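Local coordinates for Thiol:disulfide interchange protein (Proteus mirabilis, PDB 4OD7) that probably acts as a periplasmic dithiol oxidase of the thioredoxin fold, introducing disulfide bonds into folding proteins, at residues A[28-33]-A[60-65]; A[73-78]-A[130-135]; A[22-27]-A[56-61]. The protein carries 1 engineered substitution. All coordinates share one frame; numbering follows the deposited sequence.

Contact 1 of 3, residues A[28-33]-A[60-65]; sequences FSFYSP and RYHVDF. Engineered in segment 28-33: Ser32 (natural residue Cys). With SCN (thiocyanate ion), chain G.
At the C-terminal end of two parallel strands of the thioredoxin fold, where the chain runs into the redox-active loop, Phe28 pairs with His62 as the last bridge of strands 24-28 and 58-62. The ladder closes with Phe28 N to Tyr61 O (3.1 Å) and Val63 N to Phe28 O (2.9 Å). The Phe28 ring is held between two groups: the guanidinium of Arg60 lies flat on one face, planes 13° apart, with CZ 3.8 Å from the ring centroid in a cation-pi stack, while the imidazole of His62 turns its CD2 edge to the opposite face in a T-shaped pair, planes at 87°. His62 CG stands anti to its backbone N (chi1 -171°), which carries NE2 to the loop, where it accepts a nearly straight bond from Phe30 N (3.1 Å). As NE2 accepts here, the other ring nitrogen, ND1, probably donates to Thr74 OG1. Ser29 OG takes the N-H of Tyr31 (3.0 Å) in an ST turn within the type I turn 29-32. That turn ends at Ser32, engineered in place of one of the two redox-active cysteines, at the N-cap of helix 33-41: the strand-to-helix junction that carries the redox-active site in the thioredoxin fold.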
# COMPACT_ATOMS: atom_id res chain seq x y z
N PHE A 28 2.12 -0.74 -2.62
CA PHE A 28 1.09 -0.73 -3.66
C PHE A 28 1.42 0.28 -4.73
O PHE A 28 2.33 1.08 -4.58
CB PHE A 28 -0.28 -0.43 -3.03
CG PHE A 28 -0.56 1.05 -2.79
CD1 PHE A 28 -1.43 1.76 -3.61
CD2 PHE A 28 0.04 1.73 -1.73
CE1 PHE A 28 -1.69 3.10 -3.37
CE2 PHE A 28 -0.21 3.06 -1.51
CZ PHE A 28 -1.09 3.73 -2.33
N SER A 29 0.65 0.24 -5.80
CA SER A 29 0.68 1.23 -6.85
C SER A 29 -0.76 1.55 -7.29
O SER A 29 -1.60 0.66 -7.43
CB SER A 29 1.50 0.75 -8.06
OG SER A 29 1.44 1.67 -9.13
N PHE A 30 -1.02 2.83 -7.52
CA PHE A 30 -2.30 3.24 -8.06
C PHE A 30 -2.47 2.75 -9.47
O PHE A 30 -3.58 2.66 -9.96
CB PHE A 30 -2.43 4.73 -8.04
CG PHE A 30 -2.76 5.28 -6.70
CD1 PHE A 30 -4.00 5.00 -6.10
CD2 PHE A 30 -1.84 6.09 -6.02
CE1 PHE A 30 -4.34 5.53 -4.86
CE2 PHE A 30 -2.17 6.61 -4.77
CZ PHE A 30 -3.42 6.31 -4.18
N TYR A 31 -1.37 2.35 -10.10
CA TYR A 31 -1.40 1.80 -11.46
C TYR A 31 -1.72 0.32 -11.57
O TYR A 31 -2.12 -0.14 -12.61
CB TYR A 31 -0.06 2.03 -12.11
CG TYR A 31 0.16 3.44 -12.61
CD1 TYR A 31 -0.34 3.83 -13.84
CD2 TYR A 31 0.88 4.37 -11.86
CE1 TYR A 31 -0.10 5.08 -14.33
CE2 TYR A 31 1.10 5.65 -12.36
CZ TYR A 31 0.60 5.98 -13.59
OH TYR A 31 0.79 7.21 -14.14
N SER A 32 -1.61 -0.39 -10.46
CA SER A 32 -1.69 -1.82 -10.40
C SER A 32 -3.16 -2.33 -10.31
O SER A 32 -3.88 -2.02 -9.36
CB SER A 32 -0.86 -2.27 -9.19
OG SER A 32 -1.23 -3.54 -8.74
N PRO A 33 -3.61 -3.11 -11.31
CA PRO A 33 -4.95 -3.64 -11.16
C PRO A 33 -5.07 -4.56 -9.97
O PRO A 33 -6.08 -4.55 -9.32
CB PRO A 33 -5.19 -4.38 -12.49
CG PRO A 33 -4.27 -3.77 -13.43
CD PRO A 33 -3.06 -3.39 -12.64
N ARG A 60 1.90 2.28 4.82
CA ARG A 60 1.44 1.97 3.46
C ARG A 60 2.22 2.84 2.54
O ARG A 60 2.05 4.04 2.60
CB ARG A 60 -0.04 2.22 3.32
CG ARG A 60 -0.64 1.89 1.99
CD ARG A 60 -2.15 1.99 2.07
NE ARG A 60 -2.81 1.92 0.76
CZ ARG A 60 -3.04 0.81 0.09
NH1 ARG A 60 -2.64 -0.35 0.55
NH2 ARG A 60 -3.63 0.82 -1.08
N TYR A 61 3.07 2.25 1.71
CA TYR A 61 3.98 2.96 0.81
C TYR A 61 3.63 2.73 -0.65
O TYR A 61 3.26 1.63 -1.03
CB TYR A 61 5.41 2.51 1.06
CG TYR A 61 5.94 2.81 2.46
CD1 TYR A 61 5.46 3.88 3.21
CD2 TYR A 61 6.92 2.00 3.04
CE1 TYR A 61 5.97 4.13 4.51
CE2 TYR A 61 7.42 2.23 4.30
CZ TYR A 61 6.94 3.27 5.03
OH TYR A 61 7.49 3.45 6.28
N HIS A 62 3.77 3.78 -1.45
CA HIS A 62 3.55 3.72 -2.89
C HIS A 62 4.89 3.46 -3.61
O HIS A 62 5.99 3.89 -3.17
CB HIS A 62 2.90 5.00 -3.39
CG HIS A 62 2.44 4.93 -4.81
ND1 HIS A 62 3.27 5.16 -5.88
CD2 HIS A 62 1.22 4.65 -5.33
CE1 HIS A 62 2.58 5.04 -7.01
NE2 HIS A 62 1.34 4.73 -6.70
N VAL A 63 4.79 2.70 -4.70
CA VAL A 63 5.97 2.36 -5.46
C VAL A 63 6.09 3.21 -6.75
O VAL A 63 5.12 3.58 -7.36
CB VAL A 63 5.96 0.85 -5.83
CG1 VAL A 63 5.83 -0.05 -4.57
CG2 VAL A 63 4.88 0.54 -6.86
N ASP A 64 7.32 3.47 -7.16
CA ASP A 64 7.58 4.33 -8.30
C ASP A 64 7.55 3.59 -9.60
O ASP A 64 7.43 4.22 -10.64
CB ASP A 64 8.96 4.98 -8.21
CG ASP A 64 9.09 6.01 -7.11
OD1 ASP A 64 8.11 6.36 -6.42
OD2 ASP A 64 10.24 6.43 -6.91
N PHE A 65 7.69 2.27 -9.53
CA PHE A 65 8.12 1.51 -10.70
C PHE A 65 7.01 1.09 -11.65
O PHE A 65 7.31 0.56 -12.72
CB PHE A 65 8.97 0.27 -10.29
CG PHE A 65 8.32 -0.69 -9.30
CD1 PHE A 65 7.41 -1.63 -9.70
CD2 PHE A 65 8.72 -0.69 -7.99
CE1 PHE A 65 6.86 -2.49 -8.80
CE2 PHE A 65 8.16 -1.56 -7.09
CZ PHE A 65 7.24 -2.47 -7.50
S SCN G . -0.13 -4.64 0.64
C SCN G . -1.54 -3.85 0.00
N SCN G . -2.48 -3.36 -0.54
O HOH W 1 3.81 2.85 -9.24

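Contact 2 of 3, residues A[73-78]-A[130-135]; sequences MTRAWA and FVVNSL
Arg75 and Ala78, one helical turn apart on helix 70-83, carry the packing against the first turns of helix 130-145. The short axes approach to 8.9 Å, and their directions differ by 124°, so the helices cross steeply rather than running alongside each other. Arg75 comes first. Its CG is anti to the backbone N (chi1 -177°) and the chain bends at chi3 (-70°), bringing the guanidinium over to the start of the other helix. There NH1 donates to Asn133 OD1 at 2.8 Å; the acceptor lies close to the guanidinium plane, and the amide is turned steeply against that plane. The same NH1 also bonds the backbone O of Ile127, just ahead of helix 130-145, and passes Val132 CG1 at 3.7 Å. Ala78 follows, its methyl pointing at the partner helix: CB packs on Leu135 CB at 3.6 Å and reaches Val132 CG1 at 4.0 Å. Leu135 CD1 meets Ala78 O at 3.3 Å. The small alanine side chain lets the backbones come near, with Ala78 CA 5.5 Å from Val132 CA. Val136 and Gln139 extend the packing on Ala78 along helix 130-145. Chemically the contact joins a small apolar patch around Ala78 to a polar clasp in which one guanidinium nitrogen, NH1, is shared between a side-chain amide and a backbone carbonyl; both acceptors are neutral oxygens, making the link charge-dipole in kind rather than a salt bridge.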
# COMPACT_ATOMS: atom_id res chain seq x y z
N MET A 73 3.10 9.78 -8.55
CA MET A 73 2.02 9.22 -7.78
C MET A 73 2.47 8.84 -6.40
O MET A 73 1.69 8.87 -5.45
CB MET A 73 1.42 8.02 -8.52
CG MET A 73 0.58 8.49 -9.74
SD MET A 73 -0.86 9.51 -9.44
CE MET A 73 -1.90 8.35 -8.61
N THR A 74 3.74 8.51 -6.27
CA THR A 74 4.32 8.30 -4.95
C THR A 74 4.32 9.57 -4.12
O THR A 74 4.02 9.52 -2.95
CB THR A 74 5.75 7.77 -5.06
OG1 THR A 74 5.70 6.48 -5.66
CG2 THR A 74 6.45 7.69 -3.73
N ARG A 75 4.62 10.70 -4.75
CA ARG A 75 4.53 12.01 -4.07
C ARG A 75 3.07 12.36 -3.71
O ARG A 75 2.83 12.82 -2.62
CB ARG A 75 5.15 13.11 -4.92
CG ARG A 75 5.17 14.49 -4.23
CD ARG A 75 6.12 15.42 -5.00
NE ARG A 75 7.52 15.05 -4.85
CZ ARG A 75 8.30 15.41 -3.85
NH1 ARG A 75 7.87 16.19 -2.87
NH2 ARG A 75 9.55 14.98 -3.83
N ALA A 76 2.13 12.07 -4.61
CA ALA A 76 0.70 12.23 -4.35
C ALA A 76 0.30 11.47 -3.10
O ALA A 76 -0.46 11.95 -2.28
CB ALA A 76 -0.12 11.72 -5.54
N TRP A 77 0.79 10.25 -2.97
CA TRP A 77 0.41 9.46 -1.83
C TRP A 77 1.01 10.08 -0.56
O TRP A 77 0.37 10.10 0.47
CB TRP A 77 0.86 8.02 -1.99
CG TRP A 77 0.43 7.12 -0.83
CD1 TRP A 77 1.23 6.41 -0.03
CD2 TRP A 77 -0.91 6.88 -0.38
NE1 TRP A 77 0.49 5.72 0.88
CE2 TRP A 77 -0.83 5.99 0.69
CE3 TRP A 77 -2.17 7.31 -0.80
CZ2 TRP A 77 -1.96 5.52 1.36
CZ3 TRP A 77 -3.30 6.83 -0.13
CH2 TRP A 77 -3.18 5.96 0.93
N ALA A 78 2.25 10.56 -0.65
CA ALA A 78 2.86 11.31 0.46
C ALA A 78 2.00 12.55 0.85
O ALA A 78 1.94 12.89 2.00
CB ALA A 78 4.27 11.73 0.12
N PHE A 130 8.94 19.85 3.25
CA PHE A 130 9.90 18.98 3.91
C PHE A 130 9.22 17.71 4.33
O PHE A 130 9.78 16.64 4.20
CB PHE A 130 10.50 19.69 5.14
CG PHE A 130 11.38 18.81 5.98
CD1 PHE A 130 12.73 18.78 5.80
CD2 PHE A 130 10.83 17.99 6.94
CE1 PHE A 130 13.52 17.98 6.57
CE2 PHE A 130 11.62 17.20 7.69
CZ PHE A 130 12.95 17.19 7.51
N VAL A 131 8.05 17.81 4.92
CA VAL A 131 7.36 16.61 5.38
C VAL A 131 7.03 15.63 4.20
O VAL A 131 7.14 14.43 4.33
CB VAL A 131 6.13 16.95 6.17
CG1 VAL A 131 5.33 17.94 5.48
CG2 VAL A 131 5.30 15.73 6.43
N VAL A 132 6.57 16.18 3.09
CA VAL A 132 6.19 15.38 1.95
C VAL A 132 7.48 14.87 1.34
O VAL A 132 7.56 13.71 0.97
CB VAL A 132 5.33 16.19 1.00
CG1 VAL A 132 5.23 15.56 -0.36
CG2 VAL A 132 3.94 16.31 1.60
N ASN A 133 8.51 15.71 1.27
CA ASN A 133 9.81 15.24 0.81
C ASN A 133 10.35 14.06 1.64
O ASN A 133 10.77 13.06 1.09
CB ASN A 133 10.82 16.38 0.84
CG ASN A 133 10.48 17.48 -0.16
OD1 ASN A 133 9.79 17.27 -1.15
ND2 ASN A 133 10.97 18.67 0.13
N SER A 134 10.23 14.13 2.96
CA SER A 134 10.64 13.05 3.85
C SER A 134 9.84 11.80 3.62
O SER A 134 10.40 10.72 3.60
CB SER A 134 10.46 13.47 5.30
OG SER A 134 11.29 14.58 5.58
N LEU A 135 8.54 11.93 3.44
CA LEU A 135 7.68 10.77 3.15
C LEU A 135 8.04 10.12 1.82
O LEU A 135 7.94 8.91 1.67
CB LEU A 135 6.19 11.17 3.11
CG LEU A 135 5.56 11.46 4.45
CD1 LEU A 135 4.25 12.17 4.24
CD2 LEU A 135 5.34 10.22 5.25

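Contact 3 of 3, residues A[22-27]-A[56-61]; sequences PQVVEF and TKMARY. With SCN (thiocyanate ion), chain G.
Glu26 and Arg60 sit opposite each other on neighbouring parallel strands, 24-27 and 58-61, in the central sheet of the thioredoxin fold; 58-62 is an outermost strand of that sheet. The short axes lie 4.5 Å apart and diverge by 15°. The ladder is continuous: Val24 N donates to Lys57 O, Ala59 N to Val24 O (2.9 Å), Glu26 N to Ala59 O, and Tyr61 N to Glu26 O in a nearly straight bond of 2.7 Å and 176°. On the face with Val24 and Met58, Met58 SD rests beside Val24 CB at 3.7 Å. Further along this face, Glu26 OE1 and Arg60 NH1 form a salt bridge (3.1 Å), the carboxylate and guanidinium planes turned 72° against each other.

The face carrying Val25, Phe27, Ala59 and Tyr61 is largely apolar. Val25 CG1 presses obliquely on Tyr61 CD2 at 3.4 Å, Phe27 lies alongside the same ring, and the ring of Pro22 meets the tip of Tyr61 and the methyl of Ala59. Before the strands, Gln23 OE1 accepts from Lys57 N at 3.0 Å, the donor standing above its carbonyl plane, with a weak bond from Lys57 NZ added.

Outward, helix 130-145 covers the Tyr61 face through Gln138, Gln139 and Ala142, while strand 153-156 flanks 24-27 on its other edge. Near the salt bridge are Asn45, weakly bonded to Glu26 OE1, and Glu49, which brings its carboxylate close to that of Glu26. A thiocyanate ion takes another N-H of Arg60: NH1 to its N, 3.2 Å.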
# COMPACT_ATOMS: atom_id res chain seq x y z
N PRO A 22 8.28 -0.30 10.55
CA PRO A 22 6.96 -0.49 11.13
C PRO A 22 6.59 -1.98 11.27
O PRO A 22 7.19 -2.80 10.56
CB PRO A 22 6.05 0.21 10.12
CG PRO A 22 6.91 1.17 9.48
CD PRO A 22 8.25 0.60 9.39
N GLN A 23 5.65 -2.33 12.13
CA GLN A 23 5.31 -3.77 12.35
C GLN A 23 4.66 -4.37 11.07
O GLN A 23 4.82 -5.56 10.75
CB GLN A 23 4.39 -3.94 13.55
CG GLN A 23 5.08 -4.00 14.89
CD GLN A 23 4.08 -3.87 16.01
OE1 GLN A 23 3.62 -2.77 16.31
NE2 GLN A 23 3.70 -5.00 16.60
N VAL A 24 3.87 -3.54 10.38
CA VAL A 24 3.31 -3.90 9.07
C VAL A 24 3.62 -2.82 7.99
O VAL A 24 3.28 -1.66 8.16
CB VAL A 24 1.77 -4.12 9.14
CG1 VAL A 24 1.26 -4.57 7.77
CG2 VAL A 24 1.41 -5.18 10.17
N VAL A 25 4.26 -3.21 6.89
CA VAL A 25 4.49 -2.31 5.76
C VAL A 25 3.82 -2.86 4.49
O VAL A 25 4.17 -3.93 4.00
CB VAL A 25 5.97 -2.10 5.45
CG1 VAL A 25 6.11 -1.03 4.37
CG2 VAL A 25 6.76 -1.69 6.72
N GLU A 26 2.87 -2.09 3.98
CA GLU A 26 2.12 -2.34 2.76
C GLU A 26 2.79 -1.61 1.56
O GLU A 26 3.21 -0.47 1.69
CB GLU A 26 0.70 -1.82 2.98
CG GLU A 26 -0.10 -2.53 4.06
CD GLU A 26 -1.51 -1.93 4.31
OE1 GLU A 26 -2.04 -1.20 3.48
OE2 GLU A 26 -2.07 -2.07 5.42
N PHE A 27 2.90 -2.29 0.42
CA PHE A 27 3.44 -1.71 -0.81
C PHE A 27 2.39 -1.84 -1.93
O PHE A 27 1.87 -2.92 -2.19
CB PHE A 27 4.70 -2.45 -1.20
CG PHE A 27 5.82 -2.29 -0.22
CD1 PHE A 27 6.73 -1.27 -0.33
CD2 PHE A 27 5.98 -3.20 0.80
CE1 PHE A 27 7.77 -1.17 0.60
CE2 PHE A 27 7.01 -3.09 1.72
CZ PHE A 27 7.90 -2.08 1.62
N THR A 56 -0.55 -1.20 16.95
CA THR A 56 0.34 -1.80 15.98
C THR A 56 0.85 -0.71 15.02
O THR A 56 0.05 0.00 14.43
CB THR A 56 -0.40 -2.94 15.27
OG1 THR A 56 -0.80 -3.91 16.24
CG2 THR A 56 0.46 -3.60 14.16
N LYS A 57 2.16 -0.59 14.85
CA LYS A 57 2.74 0.45 13.99
C LYS A 57 2.58 0.03 12.54
O LYS A 57 3.19 -0.96 12.14
CB LYS A 57 4.21 0.66 14.27
CG LYS A 57 4.52 1.09 15.66
CD LYS A 57 6.00 1.25 15.87
CE LYS A 57 6.70 -0.10 15.88
NZ LYS A 57 6.30 -0.89 17.09
N MET A 58 1.77 0.77 11.78
CA MET A 58 1.44 0.44 10.38
C MET A 58 2.03 1.46 9.41
O MET A 58 2.22 2.64 9.77
CB MET A 58 -0.09 0.43 10.16
CG MET A 58 -0.90 -0.32 11.20
SD MET A 58 -0.63 -2.07 11.09
CE MET A 58 -2.01 -2.55 10.05
N ALA A 59 2.25 1.02 8.18
CA ALA A 59 2.70 1.89 7.09
C ALA A 59 2.13 1.36 5.77
O ALA A 59 1.91 0.16 5.61
CB ALA A 59 4.21 1.96 7.04
N ARG A 60 1.90 2.28 4.82
CA ARG A 60 1.44 1.97 3.46
C ARG A 60 2.22 2.84 2.54
O ARG A 60 2.05 4.04 2.60
CB ARG A 60 -0.04 2.22 3.32
CG ARG A 60 -0.64 1.89 1.99
CD ARG A 60 -2.15 1.99 2.07
NE ARG A 60 -2.81 1.92 0.76
CZ ARG A 60 -3.04 0.81 0.09
NH1 ARG A 60 -2.64 -0.35 0.55
NH2 ARG A 60 -3.63 0.82 -1.08
N TYR A 61 3.07 2.25 1.71
CA TYR A 61 3.98 2.96 0.81
C TYR A 61 3.63 2.73 -0.65
O TYR A 61 3.26 1.63 -1.03
CB TYR A 61 5.41 2.51 1.06
CG TYR A 61 5.94 2.81 2.46
CD1 TYR A 61 5.46 3.88 3.21
CD2 TYR A 61 6.92 2.00 3.04
CE1 TYR A 61 5.97 4.13 4.51
CE2 TYR A 61 7.42 2.23 4.30
CZ TYR A 61 6.94 3.27 5.03
OH TYR A 61 7.49 3.45 6.28
S SCN G . -0.13 -4.64 0.64
C SCN G . -1.54 -3.85 0.00
N SCN G . -2.48 -3.36 -0.54

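Overall arrangement
Contacts 1 and 3 are overlapping lengths of one strand pair, with Arg60 and Tyr61 common to both and centres about 14 Å apart; contact 3 covers the start and middle of the pair, contact 1 its end at the redox-active loop. Arg60 therefore joins the two, and the thiocyanate bound to it borders both. Contact 2 lies on the helical side, its centre about 13 Å from that of contact 1 and about 16 Å from that of contact 3. Helix 70-83 ties it to the strand end: Thr74 OG1 lies 2.8 Å from His62 ND1 and 2.5 Å from Asp64 OD1, and Trp77 NE1 lies 2.9 Å from Arg60 O. The bound peptide reaches contact 1 at Ser32, Pro33 and Phe65.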